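Local coordinates for protein putative diguanylate cyclase (GGDEF) with PAS/PAC domain (Rhodopseudomonas palustris, PDB 3LIF) that probably converts two GTP molecules into cyclic di-GMP as a membrane-bound diguanylate cyclase, represented here by its extracellular PDC-fold sensor domain alone, at residues G166-L171 with Q181-Q186; L171-G176 with Y230-T235; D216-Y221 with A237-S242. All blocks are in the same frame, centred on the assembly; numbering follows the deposited sequence.

Interaction 1: G166-L171 with Q181-Q186; sequences GGSISL and QWPSLQ
Ile169 and Trp182 face each other as an antiparallel hydrogen-bonded pair, and their backbones supply both main-chain bonds of the contact. Trp182 N gives a nearly straight bond to Ile169 O (2.7 Å, N-H...O 172°), with the donor almost in line with the carbonyl. The return bond from Ile169 N to Trp182 O, 2.8 Å, is more bent. Trp182 O also has the hydroxyl of Ser168 beside it, Ser168 OG lying 3.2 Å from that oxygen. These residues belong to the beta hairpin of strands 168-173 and 178-182, in which 178-182 is an outermost strand of the second antiparallel sheet of the PDC fold. On the other side of this sheet from Ile169 and Trp182, Ser170 pairs with Gln181, and Ser170 OG sits 3.7 Å from Gln181 CB. The Gln181 chain bends at chi2 (66°), which turns CD back so that the carboxamide lies close to the hydroxyls of Ser168 and Ser170. An alanine in place of Gln181 would keep the CB contact but would probably deprive the Ser168 and Ser170 hydroxyls of the carboxamide beside them, leaving Ser168 OG with Trp182 O. Pro183 follows a cis peptide bond; its CD approaches Gly167 O at 3.5 Å, and its CB stands 3.7 Å above the centre of the neighbouring Trp182 ring. Tyr158 of helix 151-158 packs on Ile169 and Trp182.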
loop_
_atom_site.group_PDB
_atom_site.type_symbol
_atom_site.label_atom_id
_atom_site.label_comp_id
_atom_site.label_asym_id
_atom_site.label_seq_id
_atom_site.Cartn_x
_atom_site.Cartn_y
_atom_site.Cartn_z
ATOM N N GLY A 166 11.299 -12.901 -16.172
ATOM C CA GLY A 166 9.886 -13.229 -16.025
ATOM C C GLY A 166 9.375 -13.154 -14.597
ATOM O O GLY A 166 8.167 -13.237 -14.382
ATOM N N GLY A 167 10.282 -13.006 -13.624
ATOM C CA GLY A 167 9.920 -12.932 -12.208
ATOM C C GLY A 167 9.151 -11.650 -11.925
ATOM O O GLY A 167 9.382 -10.626 -12.562
ATOM N N SER A 168 8.218 -11.706 -10.985
ATOM C CA SER A 168 7.238 -10.641 -10.821
ATOM C C SER A 168 6.656 -10.561 -9.423
ATOM O O SER A 168 6.223 -11.565 -8.866
ATOM C CB SER A 168 6.093 -10.888 -11.737
ATOM O OG SER A 168 5.276 -9.750 -11.703
ATOM N N ILE A 169 6.615 -9.374 -8.842
ATOM C CA ILE A 169 5.921 -9.250 -7.565
ATOM C C ILE A 169 4.913 -8.146 -7.586
ATOM O O ILE A 169 5.199 -7.074 -8.110
ATOM C CB ILE A 169 6.892 -8.981 -6.466
ATOM C CG1 ILE A 169 7.867 -10.149 -6.423
ATOM C CG2 ILE A 169 6.173 -8.833 -5.167
ATOM C CD1 ILE A 169 8.670 -10.224 -5.174
ATOM N N SER A 170 3.747 -8.375 -7.001
ATOM C CA SER A 170 2.752 -7.299 -6.926
ATOM C C SER A 170 2.225 -7.090 -5.554
ATOM O O SER A 170 2.092 -8.057 -4.750
ATOM C CB SER A 170 1.558 -7.613 -7.783
ATOM O OG SER A 170 2.019 -7.678 -9.088
ATOM N N LEU A 171 1.846 -5.843 -5.296
ATOM C CA LEU A 171 1.112 -5.557 -4.090
ATOM C C LEU A 171 -0.226 -5.032 -4.535
ATOM O O LEU A 171 -0.282 -4.032 -5.238
ATOM C CB LEU A 171 1.857 -4.532 -3.257
ATOM C CG LEU A 171 1.091 -4.073 -2.013
ATOM C CD1 LEU A 171 0.849 -5.181 -1.085
ATOM C CD2 LEU A 171 1.769 -2.937 -1.295
ATOM N N GLN A 181 3.709 -2.799 -8.705
ATOM C CA GLN A 181 4.123 -4.008 -9.352
ATOM C C GLN A 181 5.597 -3.967 -9.813
ATOM O O GLN A 181 6.094 -2.980 -10.359
ATOM C CB GLN A 181 3.060 -4.400 -10.394
ATOM C CG GLN A 181 3.541 -4.653 -11.794
ATOM C CD GLN A 181 4.421 -5.863 -11.889
ATOM O OE1 GLN A 181 4.291 -6.808 -11.121
ATOM N NE2 GLN A 181 5.341 -5.818 -12.802
ATOM N N TRP A 182 6.317 -5.018 -9.467
ATOM C CA TRP A 182 7.682 -5.148 -9.906
ATOM C C TRP A 182 7.796 -6.283 -10.980
ATOM O O TRP A 182 7.258 -7.391 -10.784
ATOM C CB TRP A 182 8.608 -5.344 -8.688
ATOM C CG TRP A 182 9.997 -5.708 -9.104
ATOM C CD1 TRP A 182 10.563 -6.965 -9.098
ATOM C CD2 TRP A 182 10.979 -4.835 -9.664
ATOM N NE1 TRP A 182 11.842 -6.912 -9.589
ATOM C CE2 TRP A 182 12.125 -5.619 -9.947
ATOM C CE3 TRP A 182 11.013 -3.461 -9.943
ATOM C CZ2 TRP A 182 13.297 -5.072 -10.503
ATOM C CZ3 TRP A 182 12.197 -2.904 -10.523
ATOM C CH2 TRP A 182 13.313 -3.714 -10.784
ATOM N N PRO A 183 8.525 -6.046 -12.100
ATOM C CA PRO A 183 9.376 -4.902 -12.487
ATOM C C PRO A 183 8.692 -3.814 -13.366
ATOM O O PRO A 183 9.279 -2.790 -13.606
ATOM C CB PRO A 183 10.447 -5.585 -13.351
ATOM C CG PRO A 183 9.677 -6.672 -14.060
ATOM C CD PRO A 183 8.715 -7.190 -13.028
ATOM N N SER A 184 7.485 -4.029 -13.858
ATOM C CA SER A 184 6.847 -3.010 -14.653
ATOM C C SER A 184 6.805 -1.642 -13.984
ATOM O O SER A 184 6.876 -0.680 -14.658
ATOM C CB SER A 184 5.390 -3.418 -14.995
ATOM O OG SER A 184 4.483 -3.020 -13.964
ATOM N N LEU A 185 6.633 -1.544 -12.673
ATOM C CA LEU A 185 6.399 -0.236 -12.015
ATOM C C LEU A 185 4.988 0.359 -12.255
ATOM O O LEU A 185 4.711 1.491 -11.872
ATOM C CB LEU A 185 7.488 0.802 -12.352
ATOM C CG LEU A 185 8.876 0.436 -11.808
ATOM C CD1 LEU A 185 9.913 1.533 -11.975
ATOM C CD2 LEU A 185 8.808 -0.059 -10.358
ATOM N N GLN A 186 4.078 -0.397 -12.853
ATOM C CA GLN A 186 2.698 0.091 -12.910
ATOM C C GLN A 186 2.032 0.268 -11.552
ATOM O O GLN A 186 2.454 -0.274 -10.519
ATOM C CB GLN A 186 1.869 -0.784 -13.813
ATOM C CG GLN A 186 2.375 -0.762 -15.207
ATOM C CD GLN A 186 1.555 -1.595 -16.157
ATOM O OE1 GLN A 186 2.110 -2.191 -17.049
ATOM N NE2 GLN A 186 0.225 -1.639 -15.977
#

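Interaction 2: L171-G176 with Y230-T235; sequences LLHSDG and YPLVVT
Pro231 meets His173 and Ser174 where strand 168-173 leaves the antiparallel sheet of the second PAS-like half of the PDC fold and strand 232-239 enters it. Pro231 is the centre of an inverse gamma turn, and its O lies 3.4 Å above the centre of the His173 ring. Pro231 O also accepts a bond from Ser174 N (2.7 Å), the donor standing well above the carbonyl plane. The ring is held from within its own type I turn, His173 to Gly176: Asp175 N donates in the ring plane to His173 ND1 (2.9 Å), which would favour a proton on NE2. Pro231 CG lies against the ring at 3.7 Å from His173 NE2. Next, Leu232 lays CD2 near His173 CA and CB near Leu171 CD1, and the Leu232 side chain also packs on Phe32 of the long helix 5-47. Val233 forms the hydrogen-bonded pair with Leu172; Leu172 N to Val233 O is nearly straight (2.8 Å, 175°), and the reverse bond is more bent. With CG2 anti to its carbonyl carbon, Val233 reaches Ser174 CA at 3.9 Å. Val234 turns back to the face of Leu171, its CG1 4.0 Å from Leu171 CD1, and helix 5-47 covers this face through Ala25. The other face, with Leu172 and Val233, is covered by helix 195-203 through Phe197 and Leu201. There Thr235 meets Leu172 at about a right angle, Thr235 CG2 resting 3.7 Å from Leu172 CD1.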
loop_
_atom_site.group_PDB
_atom_site.type_symbol
_atom_site.label_atom_id
_atom_site.label_comp_id
_atom_site.label_asym_id
_atom_site.label_seq_id
_atom_site.Cartn_x
_atom_site.Cartn_y
_atom_site.Cartn_z
ATOM N N LEU A 171 1.846 -5.843 -5.296
ATOM C CA LEU A 171 1.112 -5.557 -4.090
ATOM C C LEU A 171 -0.226 -5.032 -4.535
ATOM O O LEU A 171 -0.282 -4.032 -5.238
ATOM C CB LEU A 171 1.857 -4.532 -3.257
ATOM C CG LEU A 171 1.091 -4.073 -2.013
ATOM C CD1 LEU A 171 0.849 -5.181 -1.085
ATOM C CD2 LEU A 171 1.769 -2.937 -1.295
ATOM N N LEU A 172 -1.302 -5.722 -4.166
ATOM C CA LEU A 172 -2.623 -5.275 -4.562
ATOM C C LEU A 172 -3.589 -5.053 -3.413
ATOM O O LEU A 172 -3.381 -5.527 -2.282
ATOM C CB LEU A 172 -3.273 -6.194 -5.600
ATOM C CG LEU A 172 -2.384 -6.604 -6.774
ATOM C CD1 LEU A 172 -1.964 -8.107 -6.614
ATOM C CD2 LEU A 172 -3.082 -6.365 -8.086
ATOM N N HIS A 173 -4.642 -4.294 -3.706
ATOM C CA HIS A 173 -5.642 -4.094 -2.706
ATOM C C HIS A 173 -6.535 -5.307 -2.834
ATOM O O HIS A 173 -6.755 -5.872 -3.947
ATOM C CB HIS A 173 -6.440 -2.847 -2.982
ATOM C CG HIS A 173 -7.394 -2.502 -1.896
ATOM N ND1 HIS A 173 -8.615 -3.140 -1.750
ATOM C CD2 HIS A 173 -7.319 -1.571 -0.899
ATOM C CE1 HIS A 173 -9.256 -2.610 -0.712
ATOM N NE2 HIS A 173 -8.477 -1.681 -0.161
ATOM N N SER A 174 -7.049 -5.730 -1.695
ATOM C CA SER A 174 -8.035 -6.767 -1.690
ATOM C C SER A 174 -9.096 -6.642 -2.812
ATOM O O SER A 174 -9.608 -7.630 -3.277
ATOM C CB SER A 174 -8.697 -6.729 -0.352
ATOM O OG SER A 174 -9.783 -7.576 -0.411
ATOM N N ASP A 175 -9.415 -5.426 -3.257
ATOM C CA ASP A 175 -10.467 -5.259 -4.298
ATOM C C ASP A 175 -9.942 -5.169 -5.710
ATOM O O ASP A 175 -10.674 -4.797 -6.627
ATOM C CB ASP A 175 -11.389 -4.036 -4.032
ATOM C CG ASP A 175 -10.652 -2.694 -4.107
ATOM O OD1 ASP A 175 -9.632 -2.497 -4.863
ATOM O OD2 ASP A 175 -11.111 -1.815 -3.353
ATOM N N GLY A 176 -8.672 -5.475 -5.905
ATOM C CA GLY A 176 -8.169 -5.537 -7.267
ATOM C C GLY A 176 -7.363 -4.314 -7.673
ATOM O O GLY A 176 -6.758 -4.286 -8.735
ATOM N N TYR A 230 -4.534 -5.962 6.949
ATOM C CA TYR A 230 -4.881 -4.867 6.013
ATOM C C TYR A 230 -5.497 -5.478 4.758
ATOM O O TYR A 230 -5.084 -6.555 4.364
ATOM C CB TYR A 230 -3.647 -4.041 5.607
ATOM C CG TYR A 230 -2.984 -3.470 6.800
ATOM C CD1 TYR A 230 -3.431 -2.262 7.343
ATOM C CD2 TYR A 230 -1.955 -4.159 7.459
ATOM C CE1 TYR A 230 -2.882 -1.741 8.472
ATOM C CE2 TYR A 230 -1.384 -3.625 8.642
ATOM C CZ TYR A 230 -1.869 -2.415 9.145
ATOM O OH TYR A 230 -1.328 -1.821 10.274
ATOM N N PRO A 231 -6.465 -4.785 4.107
ATOM C CA PRO A 231 -7.060 -5.351 2.872
ATOM C C PRO A 231 -6.099 -5.308 1.641
ATOM O O PRO A 231 -6.383 -4.634 0.633
ATOM C CB PRO A 231 -8.251 -4.441 2.622
ATOM C CG PRO A 231 -7.801 -3.062 3.182
ATOM C CD PRO A 231 -6.906 -3.395 4.375
ATOM N N LEU A 232 -4.966 -6.000 1.736
ATOM C CA LEU A 232 -3.977 -6.036 0.654
ATOM C C LEU A 232 -3.725 -7.507 0.273
ATOM O O LEU A 232 -3.991 -8.393 1.069
ATOM C CB LEU A 232 -2.685 -5.378 1.130
ATOM C CG LEU A 232 -2.885 -3.936 1.594
ATOM C CD1 LEU A 232 -1.603 -3.325 2.162
ATOM C CD2 LEU A 232 -3.365 -3.074 0.418
ATOM N N VAL A 233 -3.223 -7.768 -0.918
ATOM C CA VAL A 233 -2.824 -9.112 -1.301
ATOM C C VAL A 233 -1.426 -9.001 -1.885
ATOM O O VAL A 233 -1.096 -7.989 -2.479
ATOM C CB VAL A 233 -3.735 -9.624 -2.406
ATOM C CG1 VAL A 233 -3.467 -11.107 -2.704
ATOM C CG2 VAL A 233 -5.160 -9.426 -1.985
ATOM N N VAL A 234 -0.586 -10.009 -1.734
ATOM C CA VAL A 234 0.697 -9.935 -2.439
ATOM C C VAL A 234 0.700 -11.071 -3.405
ATOM O O VAL A 234 0.075 -12.113 -3.123
ATOM C CB VAL A 234 1.878 -10.142 -1.506
ATOM C CG1 VAL A 234 2.084 -8.915 -0.647
ATOM C CG2 VAL A 234 1.629 -11.380 -0.621
ATOM N N THR A 235 1.382 -10.907 -4.536
ATOM C CA THR A 235 1.551 -12.046 -5.444
ATOM C C THR A 235 3.009 -12.157 -5.867
ATOM O O THR A 235 3.636 -11.128 -6.015
ATOM C CB THR A 235 0.712 -11.867 -6.697
ATOM O OG1 THR A 235 1.224 -10.761 -7.465
ATOM C CG2 THR A 235 -0.782 -11.628 -6.353
#

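Interaction 3: D216-Y221 with A237-S242; sequences DGLTKY and ARTEDS
The contact lies at the open end of the beta hairpin of strands 219-226 and 232-239, whose short segments here run at 129° to each other. Arg238 N gives a bond to Tyr221 O (3.1 Å, 160°), nearly in line with that carbonyl; the reverse bond, to Arg238 O, is weak and its geometry doubtful. Beyond this pair the link passes to side chains. Leu218 and Thr239 meet through methyl groups, Leu218 CD1 lying 3.6 Å from Thr239 CG2. Thr239 CG2 is anti to its own carbonyl carbon, which turns it to Leu218 and to the Lys220 chain, whose CE is 4.0 Å away. Lys220 CD also rests 3.9 Å from Ala237 CB. The ammonium end leads back to its own segment: Lys220 NZ makes a salt bridge to Asp216 OD2 (2.9 Å) on the syn side, and also bonds Gly166 O. The other carboxylate oxygen, Asp216 OD1, accepts from Leu218 N in an Asx turn, which gives each carboxylate oxygen a partner and would restrict its rotation. Tyr221, whose ring also meets that of Tyr208, lies alongside Glu240. Their flat groups are turned 51° apart, with Glu240 OE1 in the ring plane, 3.8 Å from Tyr221 CE1.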
loop_
_atom_site.group_PDB
_atom_site.type_symbol
_atom_site.label_atom_id
_atom_site.label_comp_id
_atom_site.label_asym_id
_atom_site.label_seq_id
_atom_site.Cartn_x
_atom_site.Cartn_y
_atom_site.Cartn_z
ATOM N N ASP A 216 3.063 -9.078 -19.128
ATOM C CA ASP A 216 3.944 -9.413 -20.213
ATOM C C ASP A 216 3.410 -10.594 -20.994
ATOM O O ASP A 216 4.078 -11.073 -21.893
ATOM C CB ASP A 216 5.354 -9.716 -19.684
ATOM C CG ASP A 216 5.388 -10.882 -18.710
ATOM O OD1 ASP A 216 4.515 -11.766 -18.783
ATOM O OD2 ASP A 216 6.314 -10.954 -17.863
ATOM N N GLY A 217 2.229 -11.108 -20.651
ATOM C CA GLY A 217 1.650 -12.115 -21.507
ATOM C C GLY A 217 2.253 -13.481 -21.306
ATOM O O GLY A 217 1.862 -14.420 -21.952
ATOM N N LEU A 218 3.187 -13.643 -20.405
ATOM C CA LEU A 218 3.798 -14.945 -20.292
ATOM C C LEU A 218 3.009 -15.865 -19.393
ATOM O O LEU A 218 2.263 -15.409 -18.538
ATOM C CB LEU A 218 5.206 -14.828 -19.729
ATOM C CG LEU A 218 6.148 -14.156 -20.692
ATOM C CD1 LEU A 218 7.418 -13.810 -19.973
ATOM C CD2 LEU A 218 6.369 -15.156 -21.803
ATOM N N THR A 219 3.212 -17.164 -19.568
ATOM C CA THR A 219 2.642 -18.140 -18.689
ATOM C C THR A 219 3.521 -18.255 -17.466
ATOM O O THR A 219 4.735 -18.371 -17.618
ATOM C CB THR A 219 2.662 -19.503 -19.356
ATOM O OG1 THR A 219 1.665 -19.544 -20.363
ATOM C CG2 THR A 219 2.331 -20.616 -18.361
ATOM N N LYS A 220 2.932 -18.250 -16.262
ATOM C CA LYS A 220 3.713 -18.529 -15.079
ATOM C C LYS A 220 2.932 -19.116 -13.955
ATOM O O LYS A 220 1.708 -19.037 -13.929
ATOM C CB LYS A 220 4.416 -17.293 -14.573
ATOM C CG LYS A 220 4.009 -16.020 -15.214
ATOM C CD LYS A 220 5.024 -14.932 -14.873
ATOM C CE LYS A 220 5.246 -14.055 -16.081
ATOM N NZ LYS A 220 5.814 -12.749 -15.662
ATOM N N TYR A 221 3.672 -19.763 -13.059
ATOM C CA TYR A 221 3.155 -20.136 -11.771
ATOM C C TYR A 221 3.163 -18.908 -10.869
ATOM O O TYR A 221 4.153 -18.170 -10.831
ATOM C CB TYR A 221 4.003 -21.222 -11.134
ATOM C CG TYR A 221 3.679 -22.569 -11.664
ATOM C CD1 TYR A 221 4.265 -23.026 -12.837
ATOM C CD2 TYR A 221 2.758 -23.391 -11.019
ATOM C CE1 TYR A 221 3.975 -24.268 -13.365
ATOM C CE2 TYR A 221 2.451 -24.680 -11.542
ATOM C CZ TYR A 221 3.070 -25.106 -12.726
ATOM O OH TYR A 221 2.796 -26.365 -13.274
ATOM N N ALA A 237 5.317 -14.293 -8.915
ATOM C CA ALA A 237 5.213 -15.164 -10.086
ATOM C C ALA A 237 6.558 -15.369 -10.757
ATOM O O ALA A 237 7.445 -14.526 -10.646
ATOM C CB ALA A 237 4.256 -14.598 -11.065
ATOM N N ARG A 238 6.708 -16.514 -11.420
ATOM C CA ARG A 238 7.847 -16.778 -12.316
ATOM C C ARG A 238 7.447 -17.622 -13.513
ATOM O O ARG A 238 6.599 -18.488 -13.398
ATOM C CB ARG A 238 9.059 -17.399 -11.575
ATOM C CG ARG A 238 8.923 -18.783 -10.966
ATOM C CD ARG A 238 10.330 -19.494 -10.784
ATOM N NE ARG A 238 11.177 -19.029 -9.651
ATOM C CZ ARG A 238 11.320 -19.666 -8.462
ATOM N NH1 ARG A 238 10.698 -20.811 -8.188
ATOM N NH2 ARG A 238 12.089 -19.172 -7.506
ATOM N N THR A 239 8.036 -17.342 -14.674
ATOM C CA THR A 239 7.893 -18.234 -15.819
ATOM C C THR A 239 8.508 -19.536 -15.413
ATOM O O THR A 239 9.432 -19.573 -14.617
ATOM C CB THR A 239 8.572 -17.717 -17.120
ATOM O OG1 THR A 239 9.859 -17.217 -16.815
ATOM C CG2 THR A 239 7.809 -16.578 -17.728
ATOM N N GLU A 240 7.953 -20.616 -15.942
ATOM C CA GLU A 240 8.424 -21.943 -15.598
ATOM C C GLU A 240 9.784 -22.281 -16.191
ATOM O O GLU A 240 10.669 -22.737 -15.463
ATOM C CB GLU A 240 7.480 -23.013 -16.092
ATOM C CG GLU A 240 8.239 -24.321 -16.172
ATOM C CD GLU A 240 7.343 -25.502 -16.416
ATOM O OE1 GLU A 240 6.092 -25.329 -16.348
ATOM O OE2 GLU A 240 7.893 -26.601 -16.667
ATOM N N ASP A 241 9.928 -22.077 -17.508
ATOM C CA ASP A 241 11.136 -22.526 -18.242
ATOM C C ASP A 241 10.860 -23.642 -19.332
ATOM O O ASP A 241 10.322 -24.721 -19.020
ATOM C CB ASP A 241 12.229 -23.012 -17.246
ATOM C CG ASP A 241 12.891 -21.871 -16.457
ATOM O OD1 ASP A 241 12.294 -20.800 -16.216
ATOM O OD2 ASP A 241 14.045 -22.066 -16.056
ATOM N N SER A 242 11.248 -23.397 -20.594
ATOM C CA SER A 242 11.166 -24.446 -21.658
ATOM C C SER A 242 11.865 -24.161 -23.015
ATOM O O SER A 242 13.110 -24.054 -23.109
ATOM C CB SER A 242 9.705 -24.830 -21.930
ATOM O OG SER A 242 9.037 -25.199 -20.738
#

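In the fold
All three contacts lie in one five-stranded antiparallel sheet, the second of the two in this PDC domain. Interactions 1 and 2 both use strand 168-173 and share Leu171; interactions 2 and 3 both use strand 232-239. Interaction 2, joining strands distant in sequence, is the buried one, with chiefly apolar side chains on its two helix-covered faces. Interactions 1 and 3 are partly buried hairpin contacts with more polar side chains, serines and an amide in the former, an ion pair within one segment in the latter. Their centres lie about 13 Å apart, and a probable hydrogen bond joins Ser168 O to Ala237 N, as another joins Ser170 N to Thr235 O between interactions 1 and 2.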